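Local atomic coordinates of threonine phosphate decarboxylase-like enzyme (Sulfurospirillum multivorans, PDB entry 6OUX), a protein that catalyses the pyridoxal phosphate-dependent decarboxylation of L-serine O-phosphate to ethanolamine O-phosphate, a precursor in norcobamide biosynthesis. Residues A125-T130 and Y155-D160; D160-F165 and V174-P179; Q22-H27 and A358-V363; G184-L189 and T222-T227. All blocks are in the same frame, centred on the assembly; numbering follows the deposited sequence.

Interaction 1 of 4, residues A125-T130 and Y155-D160; sequences ALMIPT and YSFDAD
A Met-aromatic contact between M127 and F157 joins the end of strand 123-128, inside the large mixed sheet, to the loop that leads into helix 159-169. M127 SD comes in obliquely, 4.1 Å from the centroid of the F157 ring and 67° off its normal, and sits tightly at 3.0 Å from CE1 of F157. The methionine reaches this place through a chain bent at its last torsion (chi3 -65°), and the phenyl group meets it at about a right angle. Two residues further along, P129 packs on Y155: its CD lies 3.8 Å from CD1 of Y155, and its CG approaches CE1 at 3.9 Å. P129 follows a cis peptide bond, its carbonyl accepts from N180 ND2, and its side chain is about 6 Å from that of N181, which probably binds O-phospho-L-serine. The hydroxyl of Y155 is hydrogen-bonded to the backbone N of E364. No hydrogen bond links the two segments. The contact therefore rests on shape and on a polarisable sulfur lying obliquely against an aromatic ring, while the polar groups of P129 and Y155 find their partners elsewhere.

Interaction 2 of 4, residues D160-F165 and V174-P179; sequences DKYCQF and VVLINP
Y162 points the hydroxyl end of its ring at strand 173-177, where V174 and L176 meet it in two different ways. The methyl CG1 of V174 lies near the plane of the ring, at its edge, and is 4.0 Å from CZ of Y162; the two side chains approach from opposite directions. L176 comes in at a slant instead, and its CD2 branch stands 3.5 Å from CZ of Y162. Successive strand residues alternate, which explains the pattern: V174 and L176 turn toward the helix and V175 turns away. The phenol is thrown outward from the helix by a first torsion of 179°, which sets CG opposite the backbone N and carries OH to the strand. There the hydroxyl hands its proton to a water 2.8 Å from Y162 OH, and that water in turn donates to V175 O at 2.7 Å. One polar bridge thus runs beside an otherwise apolar contact and serves a buried carbonyl of the strand. A phenylalanine in place of Y162 would probably leave the water without its phenol donor and less firmly placed against V175 O. Around the ring, F147 of strand 143-148 meets it edge-to-face, F157 adds a tilted ring, and L195 of helix 189-198 also touches it. Helix 159-169 is the connection of a beta-alpha-beta crossover from strand 143-148 to the parallel strand 173-177, with strand 123-128 between them in the sheet.

Interaction 3 of 4, residues Q22-H27 and A358-V363; sequences QNAGSH and ADKIGV
The amine NZ of K360 is gripped by A24 O, at 3.0 Å, and by the carbonyl O of F131, and it also makes a cation-pi contact with the F131 ring. At A24 the bond arrives at an angle of 129° to the C=O and is tilted 16° from the carbonyl plane. The chain of K360 bends at its second torsion (chi2 -50°) and is extended beyond, which brings the amine across to loop 22-27. With an alanine here, A24 O and F131 O are likely to lose their shared donor and the F131 ring its cation. Next to K360, D359 works through water: the bridging molecule donates to D359 OD2 at 2.7 Å and, weakly, to Q22 OE1. The Q22 and D359 side chains run past each other in opposite directions, their amide and carboxylate planes 73° apart. The other carboxylate oxygen, OD1, forms a salt bridge with R355, which probably binds O-phospho-L-serine and also donates to G25 O, so D359 probably helps to position a substrate-binding arginine. K360 opens a type II turn that ends at V363. The partner loop 22-27 lies between helices 11-19 and 31-37, whereas loop 358-363 connects the antiparallel neighbours 352-356 and 367-371 of the five-stranded sheet.

Interaction 4 of 4, residues G184-L189 and T222-T227; sequences GAYLSL and TCLSST
L224 can be followed from CB outward, toward Y186 and L189. CB points to loop 184-189, and CG, placed opposite the carbonyl carbon by a first torsion of -64°, divides the side chain into two methyl branches that take different partners. CD1 is the branch for the tyrosine: it lies 3.5 Å from Y186 OH and 3.8 Å from CZ of the same ring, approaching obliquely as the two side chains come from opposite directions. CD2 meets L189, with CD1 of L189 4.2 Å from L224 CD2. The other branch of L189, CD2, reaches toward the carbonyl S225 O at 4.3 Å, a looser touch, and the leucine also packs on V228 and L229 of helix 227-232.

The tyrosine has further neighbours. Its hydroxyl is held by a hydrogen bond to OE2 of E217, an oxygen that also accepts from the backbone N of L189, and the backbone N of S188 lies over one face of the ring, toward its rim. Both loops lead straight into helices. S188 is the N-cap of helix 189-198, its OG accepting from the N of K191, while S225 OG accepts from T227 N at 3.1 Å in an almost straight bond of 170°. The second of these is an ST turn at the start of helix 227-232, so an apolar leucine contact here packs two helix beginnings together in the aminotransferase-type fold.

Overall arrangement
Interactions 1 and 2 lie 6 Å apart, centre to centre; they share D160 and helix 159-169 and draw on the neighbouring parallel strands 123-128 and 173-177, where A125 O probably bonds V175 N. Interaction 4 follows along the chain, its centre about 15 Å from that of interaction 2, and N178 OD1 accepts from L187 N where they touch. Interaction 3 joins the N-terminal loop 22-27 to a late loop of the other sheet, so its residues bracket the other three in sequence; it meets interaction 1 where I361 and G362 pack near P129 and Y155, between the two sheets and near residues that probably bind O-phospho-L-serine. Interactions 2 and 4 stay with the large sheet, clear of interaction 3.

Interaction 1 of 4, residues A125-T130 and Y155-D160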
loop_
_atom_site.group_PDB
_atom_site.type_symbol
_atom_site.label_atom_id
_atom_site.label_comp_id
_atom_site.label_asym_id
_atom_site.label_seq_id
_atom_site.Cartn_x
_atom_site.Cartn_y
_atom_site.Cartn_z
ATOM N N ALA A 125 12.063 -9.864 -21.990
ATOM C CA ALA A 125 11.234 -9.826 -23.198
ATOM C C ALA A 125 9.801 -9.440 -22.800
ATOM O O ALA A 125 9.175 -10.111 -21.942
ATOM C CB ALA A 125 11.252 -11.130 -23.952
ATOM N N LEU A 126 9.347 -8.335 -23.385
ATOM C CA LEU A 126 7.948 -7.843 -23.252
ATOM C C LEU A 126 7.256 -7.891 -24.590
ATOM O O LEU A 126 7.903 -7.840 -25.654
ATOM C CB LEU A 126 7.922 -6.410 -22.767
ATOM C CG LEU A 126 8.734 -6.046 -21.527
ATOM C CD1 LEU A 126 8.598 -4.535 -21.285
ATOM C CD2 LEU A 126 8.191 -6.809 -20.340
ATOM N N MET A 127 5.926 -7.974 -24.569
ATOM C CA MET A 127 5.168 -7.836 -25.817
ATOM C C MET A 127 4.746 -6.389 -25.987
ATOM O O MET A 127 4.622 -5.641 -25.020
ATOM C CB MET A 127 3.945 -8.754 -25.819
ATOM C CG MET A 127 4.236 -10.268 -25.814
ATOM S SD MET A 127 2.618 -11.083 -25.578
ATOM C CE MET A 127 2.064 -10.567 -23.897
ATOM N N ILE A 128 4.433 -6.038 -27.212
ATOM C CA ILE A 128 3.916 -4.731 -27.551
ATOM C C ILE A 128 2.751 -4.931 -28.543
ATOM O O ILE A 128 2.867 -5.703 -29.504
ATOM C CB ILE A 128 5.083 -3.901 -28.163
ATOM C CG1 ILE A 128 4.664 -2.513 -28.549
ATOM C CG2 ILE A 128 5.582 -4.543 -29.447
ATOM C CD1 ILE A 128 5.801 -1.720 -29.173
ATOM N N PRO A 129 1.604 -4.238 -28.332
ATOM C CA PRO A 129 1.298 -3.321 -27.299
ATOM C C PRO A 129 0.902 -3.919 -25.986
ATOM O O PRO A 129 0.350 -4.991 -25.956
ATOM C CB PRO A 129 0.111 -2.562 -27.854
ATOM C CG PRO A 129 -0.514 -3.465 -28.773
ATOM C CD PRO A 129 0.587 -4.229 -29.376
ATOM N N THR A 130 1.185 -3.192 -24.913
ATOM C CA THR A 130 0.703 -3.562 -23.592
ATOM C C THR A 130 0.348 -2.263 -22.907
ATOM O O THR A 130 0.917 -1.203 -23.231
ATOM C CB THR A 130 1.797 -4.300 -22.726
ATOM O OG1 THR A 130 2.663 -5.124 -23.507
ATOM C CG2 THR A 130 1.158 -5.161 -21.880
ATOM N N TYR A 155 -4.021 -8.621 -33.105
ATOM C CA TYR A 155 -3.091 -8.625 -31.979
ATOM C C TYR A 155 -2.995 -9.979 -31.303
ATOM O O TYR A 155 -2.556 -10.061 -30.154
ATOM C CB TYR A 155 -3.470 -7.573 -30.934
ATOM C CG TYR A 155 -3.357 -6.163 -31.501
ATOM C CD1 TYR A 155 -2.102 -5.582 -31.745
ATOM C CD2 TYR A 155 -4.489 -5.442 -31.818
ATOM C CE1 TYR A 155 -1.989 -4.337 -32.246
ATOM C CE2 TYR A 155 -4.388 -4.174 -32.303
ATOM C CZ TYR A 155 -3.133 -3.620 -32.557
ATOM O OH TYR A 155 -3.044 -2.326 -33.049
ATOM N N SER A 156 -3.337 -11.008 -32.071
ATOM C CA SER A 156 -3.303 -12.414 -31.664
ATOM C C SER A 156 -1.873 -12.821 -31.455
ATOM O O SER A 156 -1.003 -12.503 -32.265
ATOM C CB SER A 156 -3.882 -13.275 -32.802
ATOM O OG SER A 156 -4.035 -14.611 -32.442
ATOM N N PHE A 157 -1.657 -13.497 -30.352
ATOM C CA PHE A 157 -0.337 -13.915 -29.920
ATOM C C PHE A 157 0.031 -15.203 -30.672
ATOM O O PHE A 157 -0.570 -16.287 -30.449
ATOM C CB PHE A 157 -0.427 -14.165 -28.422
ATOM C CG PHE A 157 0.860 -14.478 -27.799
ATOM C CD1 PHE A 157 1.749 -13.469 -27.500
ATOM C CD2 PHE A 157 1.201 -15.793 -27.562
ATOM C CE1 PHE A 157 2.973 -13.768 -26.940
ATOM C CE2 PHE A 157 2.400 -16.106 -27.005
ATOM C CZ PHE A 157 3.286 -15.102 -26.679
ATOM N N ASP A 158 0.952 -15.073 -31.615
ATOM C CA ASP A 158 1.461 -16.240 -32.332
ATOM C C ASP A 158 2.582 -16.957 -31.478
ATOM O O ASP A 158 3.728 -16.464 -31.340
ATOM C CB ASP A 158 1.956 -15.808 -33.699
ATOM C CG ASP A 158 2.603 -16.951 -34.489
ATOM O OD1 ASP A 158 3.067 -17.939 -33.889
ATOM O OD2 ASP A 158 2.645 -16.838 -35.728
ATOM N N ALA A 159 2.228 -18.112 -30.931
ATOM C CA ALA A 159 3.006 -18.783 -29.872
ATOM C C ALA A 159 4.330 -19.396 -30.385
ATOM O O ALA A 159 5.346 -19.338 -29.707
ATOM C CB ALA A 159 2.177 -19.852 -29.229
ATOM N N ASP A 160 4.276 -20.005 -31.559
ATOM C CA ASP A 160 5.471 -20.524 -32.201
ATOM C C ASP A 160 6.500 -19.435 -32.483
ATOM O O ASP A 160 7.734 -19.643 -32.203
ATOM C CB ASP A 160 5.094 -21.264 -33.470
ATOM C CG ASP A 160 6.301 -21.839 -34.197
ATOM O OD1 ASP A 160 6.821 -22.904 -33.804
ATOM O OD2 ASP A 160 6.743 -21.215 -35.170
#

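Interaction 2 of 4, residues D160-F165 and V174-P179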
loop_
_atom_site.group_PDB
_atom_site.type_symbol
_atom_site.label_atom_id
_atom_site.label_comp_id
_atom_site.label_asym_id
_atom_site.label_seq_id
_atom_site.Cartn_x
_atom_site.Cartn_y
_atom_site.Cartn_z
ATOM N N ASP A 160 4.276 -20.005 -31.559
ATOM C CA ASP A 160 5.471 -20.524 -32.201
ATOM C C ASP A 160 6.500 -19.435 -32.483
ATOM O O ASP A 160 7.734 -19.643 -32.203
ATOM C CB ASP A 160 5.094 -21.264 -33.470
ATOM C CG ASP A 160 6.301 -21.839 -34.197
ATOM O OD1 ASP A 160 6.821 -22.904 -33.804
ATOM O OD2 ASP A 160 6.743 -21.215 -35.170
ATOM N N LYS A 161 6.045 -18.293 -33.052
ATOM C CA LYS A 161 6.984 -17.225 -33.402
ATOM C C LYS A 161 7.546 -16.604 -32.182
ATOM O O LYS A 161 8.699 -16.208 -32.156
ATOM C CB LYS A 161 6.370 -16.135 -34.294
ATOM C CG LYS A 161 6.144 -16.622 -35.709
ATOM C CD LYS A 161 5.350 -15.648 -36.559
ATOM C CE LYS A 161 4.962 -16.307 -37.889
ATOM N NZ LYS A 161 4.235 -15.325 -38.732
ATOM N N TYR A 162 6.711 -16.464 -31.186
ATOM C CA TYR A 162 7.144 -15.928 -29.912
ATOM C C TYR A 162 8.252 -16.805 -29.312
ATOM O O TYR A 162 9.268 -16.291 -28.908
ATOM C CB TYR A 162 5.989 -15.895 -28.980
ATOM C CG TYR A 162 6.372 -15.378 -27.623
ATOM C CD1 TYR A 162 6.601 -14.012 -27.417
ATOM C CD2 TYR A 162 6.522 -16.236 -26.578
ATOM C CE1 TYR A 162 6.927 -13.534 -26.173
ATOM C CE2 TYR A 162 6.868 -15.774 -25.320
ATOM C CZ TYR A 162 7.095 -14.449 -25.128
ATOM O OH TYR A 162 7.457 -14.014 -23.885
ATOM N N CYS A 163 8.041 -18.117 -29.281
ATOM C CA CYS A 163 9.034 -19.033 -28.762
ATOM C C CYS A 163 10.370 -18.935 -29.509
ATOM O O CYS A 163 11.415 -18.943 -28.894
ATOM C CB CYS A 163 8.518 -20.448 -28.832
ATOM S SG CYS A 163 7.324 -20.764 -27.537
ATOM N N GLN A 164 10.318 -18.854 -30.833
ATOM C CA GLN A 164 11.532 -18.716 -31.601
ATOM C C GLN A 164 12.278 -17.387 -31.281
ATOM O O GLN A 164 13.498 -17.344 -31.176
ATOM C CB GLN A 164 11.199 -18.792 -33.082
ATOM C CG GLN A 164 12.429 -18.797 -33.937
ATOM C CD GLN A 164 13.341 -19.974 -33.585
ATOM O OE1 GLN A 164 14.453 -19.794 -33.067
ATOM N NE2 GLN A 164 12.855 -21.163 -33.793
ATOM N N PHE A 165 11.503 -16.318 -31.120
ATOM C CA PHE A 165 11.995 -15.045 -30.691
ATOM C C PHE A 165 12.706 -15.164 -29.319
ATOM O O PHE A 165 13.824 -14.636 -29.146
ATOM C CB PHE A 165 10.843 -14.038 -30.613
ATOM C CG PHE A 165 11.235 -12.724 -30.048
ATOM C CD1 PHE A 165 12.001 -11.842 -30.804
ATOM C CD2 PHE A 165 10.879 -12.371 -28.766
ATOM C CE1 PHE A 165 12.404 -10.618 -30.272
ATOM C CE2 PHE A 165 11.255 -11.148 -28.224
ATOM C CZ PHE A 165 12.017 -10.268 -28.979
ATOM N N VAL A 174 10.749 -13.245 -18.885
ATOM C CA VAL A 174 9.698 -12.882 -19.822
ATOM C C VAL A 174 8.432 -12.446 -19.033
ATOM O O VAL A 174 8.204 -12.945 -17.918
ATOM C CB VAL A 174 9.441 -14.144 -20.654
ATOM C CG1 VAL A 174 8.086 -14.227 -21.238
ATOM C CG2 VAL A 174 10.597 -14.348 -21.668
ATOM N N VAL A 175 7.697 -11.467 -19.575
ATOM C CA VAL A 175 6.337 -11.058 -19.038
ATOM C C VAL A 175 5.238 -11.320 -20.071
ATOM O O VAL A 175 5.329 -10.837 -21.183
ATOM C CB VAL A 175 6.284 -9.604 -18.651
ATOM C CG1 VAL A 175 4.918 -9.226 -18.013
ATOM C CG2 VAL A 175 7.419 -9.251 -17.719
ATOM N N LEU A 176 4.257 -12.173 -19.715
ATOM C CA LEU A 176 3.102 -12.438 -20.532
ATOM C C LEU A 176 1.872 -11.950 -19.721
ATOM O O LEU A 176 1.784 -12.086 -18.485
ATOM C CB LEU A 176 2.954 -13.914 -20.877
ATOM C CG LEU A 176 4.118 -14.610 -21.623
ATOM C CD1 LEU A 176 3.911 -16.098 -21.796
ATOM C CD2 LEU A 176 4.297 -13.984 -22.997
ATOM N N ILE A 177 0.983 -11.271 -20.397
ATOM C CA ILE A 177 -0.257 -10.800 -19.802
ATOM C C ILE A 177 -1.380 -11.616 -20.481
ATOM O O ILE A 177 -1.544 -11.511 -21.697
ATOM C CB ILE A 177 -0.478 -9.339 -20.038
ATOM C CG1 ILE A 177 0.793 -8.508 -19.798
ATOM C CG2 ILE A 177 -1.669 -8.811 -19.185
ATOM C CD1 ILE A 177 1.328 -8.534 -18.404
ATOM N N ASN A 178 -2.141 -12.405 -19.748
ATOM C CA ASN A 178 -3.070 -13.334 -20.391
ATOM C C ASN A 178 -4.345 -13.452 -19.538
ATOM O O ASN A 178 -4.291 -13.991 -18.445
ATOM C CB ASN A 178 -2.423 -14.689 -20.603
ATOM C CG ASN A 178 -3.200 -15.545 -21.541
ATOM O OD1 ASN A 178 -3.651 -15.073 -22.600
ATOM N ND2 ASN A 178 -3.415 -16.785 -21.163
ATOM N N PRO A 179 -5.480 -12.889 -19.990
ATOM C CA PRO A 179 -5.662 -12.090 -21.211
ATOM C C PRO A 179 -4.853 -10.809 -21.264
ATOM O O PRO A 179 -4.613 -10.179 -20.249
ATOM C CB PRO A 179 -7.209 -11.758 -21.209
ATOM C CG PRO A 179 -7.841 -12.775 -20.274
ATOM C CD PRO A 179 -6.743 -13.000 -19.227
HETATM O O HOH W 1 7.026 -11.308 -23.233
#

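Interaction 3 of 4, residues Q22-H27 and A358-V363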
loop_
_atom_site.group_PDB
_atom_site.type_symbol
_atom_site.label_atom_id
_atom_site.label_comp_id
_atom_site.label_asym_id
_atom_site.label_seq_id
_atom_site.Cartn_x
_atom_site.Cartn_y
_atom_site.Cartn_z
ATOM N N GLN A 22 -1.422 14.443 -18.817
ATOM C CA GLN A 22 -1.553 13.010 -19.100
ATOM C C GLN A 22 -0.815 12.091 -18.101
ATOM O O GLN A 22 0.130 12.508 -17.441
ATOM C CB GLN A 22 -0.950 12.722 -20.456
ATOM C CG GLN A 22 -1.808 13.112 -21.629
ATOM C CD GLN A 22 -1.285 12.494 -22.916
ATOM O OE1 GLN A 22 -0.736 11.380 -22.923
ATOM N NE2 GLN A 22 -1.424 13.227 -24.010
ATOM N N ASN A 23 -1.267 10.834 -18.002
ATOM C CA ASN A 23 -0.561 9.794 -17.287
ATOM C C ASN A 23 -0.843 8.427 -17.894
ATOM O O ASN A 23 -1.751 8.224 -18.690
ATOM C CB ASN A 23 -0.936 9.794 -15.810
ATOM C CG ASN A 23 -2.408 9.527 -15.588
ATOM O OD1 ASN A 23 -3.223 10.445 -15.478
ATOM N ND2 ASN A 23 -2.761 8.271 -15.536
ATOM N N ALA A 24 -0.098 7.463 -17.447
ATOM C CA ALA A 24 -0.082 6.145 -18.063
ATOM C C ALA A 24 -1.189 5.190 -17.562
ATOM O O ALA A 24 -1.384 4.101 -18.121
ATOM C CB ALA A 24 1.281 5.541 -17.800
ATOM N N GLY A 25 -1.894 5.606 -16.509
ATOM C CA GLY A 25 -2.953 4.816 -15.902
ATOM C C GLY A 25 -4.290 4.980 -16.637
ATOM O O GLY A 25 -4.387 5.614 -17.689
ATOM N N SER A 26 -5.325 4.492 -15.977
ATOM C CA SER A 26 -6.651 4.329 -16.548
ATOM C C SER A 26 -7.353 5.654 -16.882
ATOM O O SER A 26 -8.062 5.735 -17.888
ATOM C CB SER A 26 -7.511 3.512 -15.545
ATOM O OG SER A 26 -7.173 2.138 -15.642
ATOM N N HIS A 27 -7.204 6.663 -16.030
ATOM C CA HIS A 27 -7.765 8.008 -16.334
ATOM C C HIS A 27 -6.679 8.991 -16.764
ATOM O O HIS A 27 -6.005 9.588 -15.910
ATOM C CB HIS A 27 -8.462 8.615 -15.131
ATOM C CG HIS A 27 -9.560 7.773 -14.588
ATOM N ND1 HIS A 27 -9.348 6.816 -13.626
ATOM C CD2 HIS A 27 -10.890 7.760 -14.847
ATOM C CE1 HIS A 27 -10.504 6.254 -13.310
ATOM N NE2 HIS A 27 -11.451 6.801 -14.043
ATOM N N ALA A 358 -4.143 6.416 -27.902
ATOM C CA ALA A 358 -3.125 7.265 -28.567
ATOM C C ALA A 358 -1.758 7.218 -27.883
ATOM O O ALA A 358 -0.741 7.318 -28.530
ATOM C CB ALA A 358 -3.626 8.719 -28.633
ATOM N N ASP A 359 -1.719 7.025 -26.578
ATOM C CA ASP A 359 -0.439 7.011 -25.871
ATOM C C ASP A 359 0.166 5.614 -25.662
ATOM O O ASP A 359 1.059 5.448 -24.841
ATOM C CB ASP A 359 -0.612 7.677 -24.507
ATOM C CG ASP A 359 -1.628 6.947 -23.590
ATOM O OD1 ASP A 359 -2.452 6.122 -24.072
ATOM O OD2 ASP A 359 -1.601 7.222 -22.377
ATOM N N LYS A 360 -0.374 4.603 -26.314
ATOM C CA LYS A 360 0.081 3.233 -26.088
ATOM C C LYS A 360 0.779 2.810 -27.305
ATOM O O LYS A 360 0.143 2.692 -28.341
ATOM C CB LYS A 360 -1.096 2.310 -25.780
ATOM C CG LYS A 360 -1.790 2.640 -24.461
ATOM C CD LYS A 360 -0.798 2.779 -23.296
ATOM C CE LYS A 360 -1.542 3.222 -22.036
ATOM N NZ LYS A 360 -0.580 3.245 -20.899
ATOM N N ILE A 361 2.094 2.578 -27.204
ATOM C CA ILE A 361 2.911 2.318 -28.400
ATOM C C ILE A 361 2.582 0.947 -28.904
ATOM O O ILE A 361 2.383 0.030 -28.135
ATOM C CB ILE A 361 4.437 2.517 -28.178
ATOM C CG1 ILE A 361 4.751 3.972 -27.755
ATOM C CG2 ILE A 361 5.238 2.157 -29.449
ATOM C CD1 ILE A 361 4.044 5.083 -28.549
ATOM N N GLY A 362 2.432 0.834 -30.208
ATOM C CA GLY A 362 2.093 -0.425 -30.820
ATOM C C GLY A 362 0.652 -0.574 -31.188
ATOM O O GLY A 362 0.277 -1.520 -31.944
ATOM N N VAL A 363 -0.180 0.334 -30.699
ATOM C CA VAL A 363 -1.600 0.344 -31.084
ATOM C C VAL A 363 -1.783 1.193 -32.365
ATOM O O VAL A 363 -1.662 2.391 -32.338
ATOM C CB VAL A 363 -2.531 0.839 -29.966
ATOM C CG1 VAL A 363 -3.983 0.768 -30.439
ATOM C CG2 VAL A 363 -2.347 -0.010 -28.699
HETATM O O HOH W 2 -3.024 9.543 -22.042
#

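Interaction 4 of 4, residues G184-L189 and T222-T227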
loop_
_atom_site.group_PDB
_atom_site.type_symbol
_atom_site.label_atom_id
_atom_site.label_comp_id
_atom_site.label_asym_id
_atom_site.label_seq_id
_atom_site.Cartn_x
_atom_site.Cartn_y
_atom_site.Cartn_z
ATOM N N GLY A 184 -7.328 -7.480 -25.006
ATOM C CA GLY A 184 -8.120 -8.521 -24.323
ATOM C C GLY A 184 -7.990 -9.921 -24.828
ATOM O O GLY A 184 -8.674 -10.789 -24.367
ATOM N N ALA A 185 -7.139 -10.159 -25.826
ATOM C CA ALA A 185 -7.072 -11.462 -26.409
ATOM C C ALA A 185 -6.420 -12.443 -25.398
ATOM O O ALA A 185 -5.582 -12.049 -24.591
ATOM C CB ALA A 185 -6.302 -11.430 -27.688
ATOM N N TYR A 186 -6.862 -13.690 -25.471
ATOM C CA TYR A 186 -6.581 -14.757 -24.523
ATOM C C TYR A 186 -6.009 -16.000 -25.246
ATOM O O TYR A 186 -6.563 -16.459 -26.211
ATOM C CB TYR A 186 -7.859 -15.164 -23.760
ATOM C CG TYR A 186 -7.716 -16.414 -22.907
ATOM C CD1 TYR A 186 -6.964 -16.410 -21.728
ATOM C CD2 TYR A 186 -8.327 -17.603 -23.285
ATOM C CE1 TYR A 186 -6.841 -17.535 -20.972
ATOM C CE2 TYR A 186 -8.245 -18.738 -22.495
ATOM C CZ TYR A 186 -7.509 -18.660 -21.335
ATOM O OH TYR A 186 -7.374 -19.775 -20.623
ATOM N N LEU A 187 -4.899 -16.504 -24.744
ATOM C CA LEU A 187 -4.274 -17.748 -25.198
ATOM C C LEU A 187 -4.774 -18.901 -24.343
ATOM O O LEU A 187 -4.649 -18.842 -23.094
ATOM C CB LEU A 187 -2.758 -17.645 -24.996
ATOM C CG LEU A 187 -1.938 -18.734 -25.706
ATOM C CD1 LEU A 187 -2.083 -18.590 -27.220
ATOM C CD2 LEU A 187 -0.490 -18.633 -25.304
ATOM N N SER A 188 -5.306 -19.941 -24.991
ATOM C CA SER A 188 -5.840 -21.137 -24.280
ATOM C C SER A 188 -4.846 -21.816 -23.358
ATOM O O SER A 188 -3.625 -21.718 -23.561
ATOM C CB SER A 188 -6.305 -22.216 -25.289
ATOM O OG SER A 188 -5.208 -22.645 -26.073
ATOM N N LEU A 189 -5.371 -22.556 -22.392
ATOM C CA LEU A 189 -4.521 -23.338 -21.509
ATOM C C LEU A 189 -3.754 -24.348 -22.373
ATOM O O LEU A 189 -2.561 -24.556 -22.182
ATOM C CB LEU A 189 -5.345 -24.082 -20.442
ATOM C CG LEU A 189 -5.633 -23.259 -19.181
ATOM C CD1 LEU A 189 -6.669 -23.900 -18.252
ATOM C CD2 LEU A 189 -4.327 -22.978 -18.424
ATOM N N THR A 222 -16.839 -22.307 -16.971
ATOM C CA THR A 222 -15.967 -22.828 -15.904
ATOM C C THR A 222 -14.855 -21.806 -15.605
ATOM O O THR A 222 -14.200 -21.326 -16.535
ATOM C CB THR A 222 -15.365 -24.198 -16.299
ATOM O OG1 THR A 222 -16.395 -25.092 -16.748
ATOM C CG2 THR A 222 -14.634 -24.868 -15.098
ATOM N N CYS A 223 -14.674 -21.422 -14.341
ATOM C CA CYS A 223 -13.681 -20.403 -14.003
ATOM C C CYS A 223 -12.311 -20.981 -14.351
ATOM O O CYS A 223 -12.029 -22.115 -14.041
ATOM C CB CYS A 223 -13.709 -20.025 -12.561
ATOM S SG CYS A 223 -12.699 -18.578 -12.187
ATOM N N LEU A 224 -11.509 -20.206 -15.048
ATOM C CA LEU A 224 -10.176 -20.607 -15.464
ATOM C C LEU A 224 -9.221 -20.126 -14.434
ATOM O O LEU A 224 -9.513 -19.181 -13.722
ATOM C CB LEU A 224 -9.815 -19.953 -16.805
ATOM C CG LEU A 224 -10.696 -20.379 -17.982
ATOM C CD1 LEU A 224 -10.538 -19.421 -19.138
ATOM C CD2 LEU A 224 -10.358 -21.815 -18.388
ATOM N N SER A 225 -8.050 -20.751 -14.405
ATOM C CA SER A 225 -7.024 -20.416 -13.447
ATOM C C SER A 225 -5.670 -20.860 -13.987
ATOM O O SER A 225 -5.577 -21.961 -14.453
ATOM C CB SER A 225 -7.240 -21.193 -12.168
ATOM O OG SER A 225 -6.141 -20.874 -11.344
ATOM N N SER A 226 -4.653 -20.025 -13.873
ATOM C CA SER A 226 -3.256 -20.363 -14.293
ATOM C C SER A 226 -2.440 -21.082 -13.111
ATOM O O SER A 226 -1.219 -21.339 -13.240
ATOM C CB SER A 226 -2.511 -19.076 -14.739
ATOM O OG SER A 226 -3.188 -18.274 -15.678
ATOM N N THR A 227 -3.113 -21.426 -11.981
ATOM C CA THR A 227 -2.410 -22.204 -10.908
ATOM C C THR A 227 -1.863 -23.557 -11.403
ATOM O O THR A 227 -0.774 -23.968 -10.953
ATOM C CB THR A 227 -3.337 -22.413 -9.691
ATOM O OG1 THR A 227 -3.757 -21.146 -9.204
ATOM C CG2 THR A 227 -2.688 -23.140 -8.498
#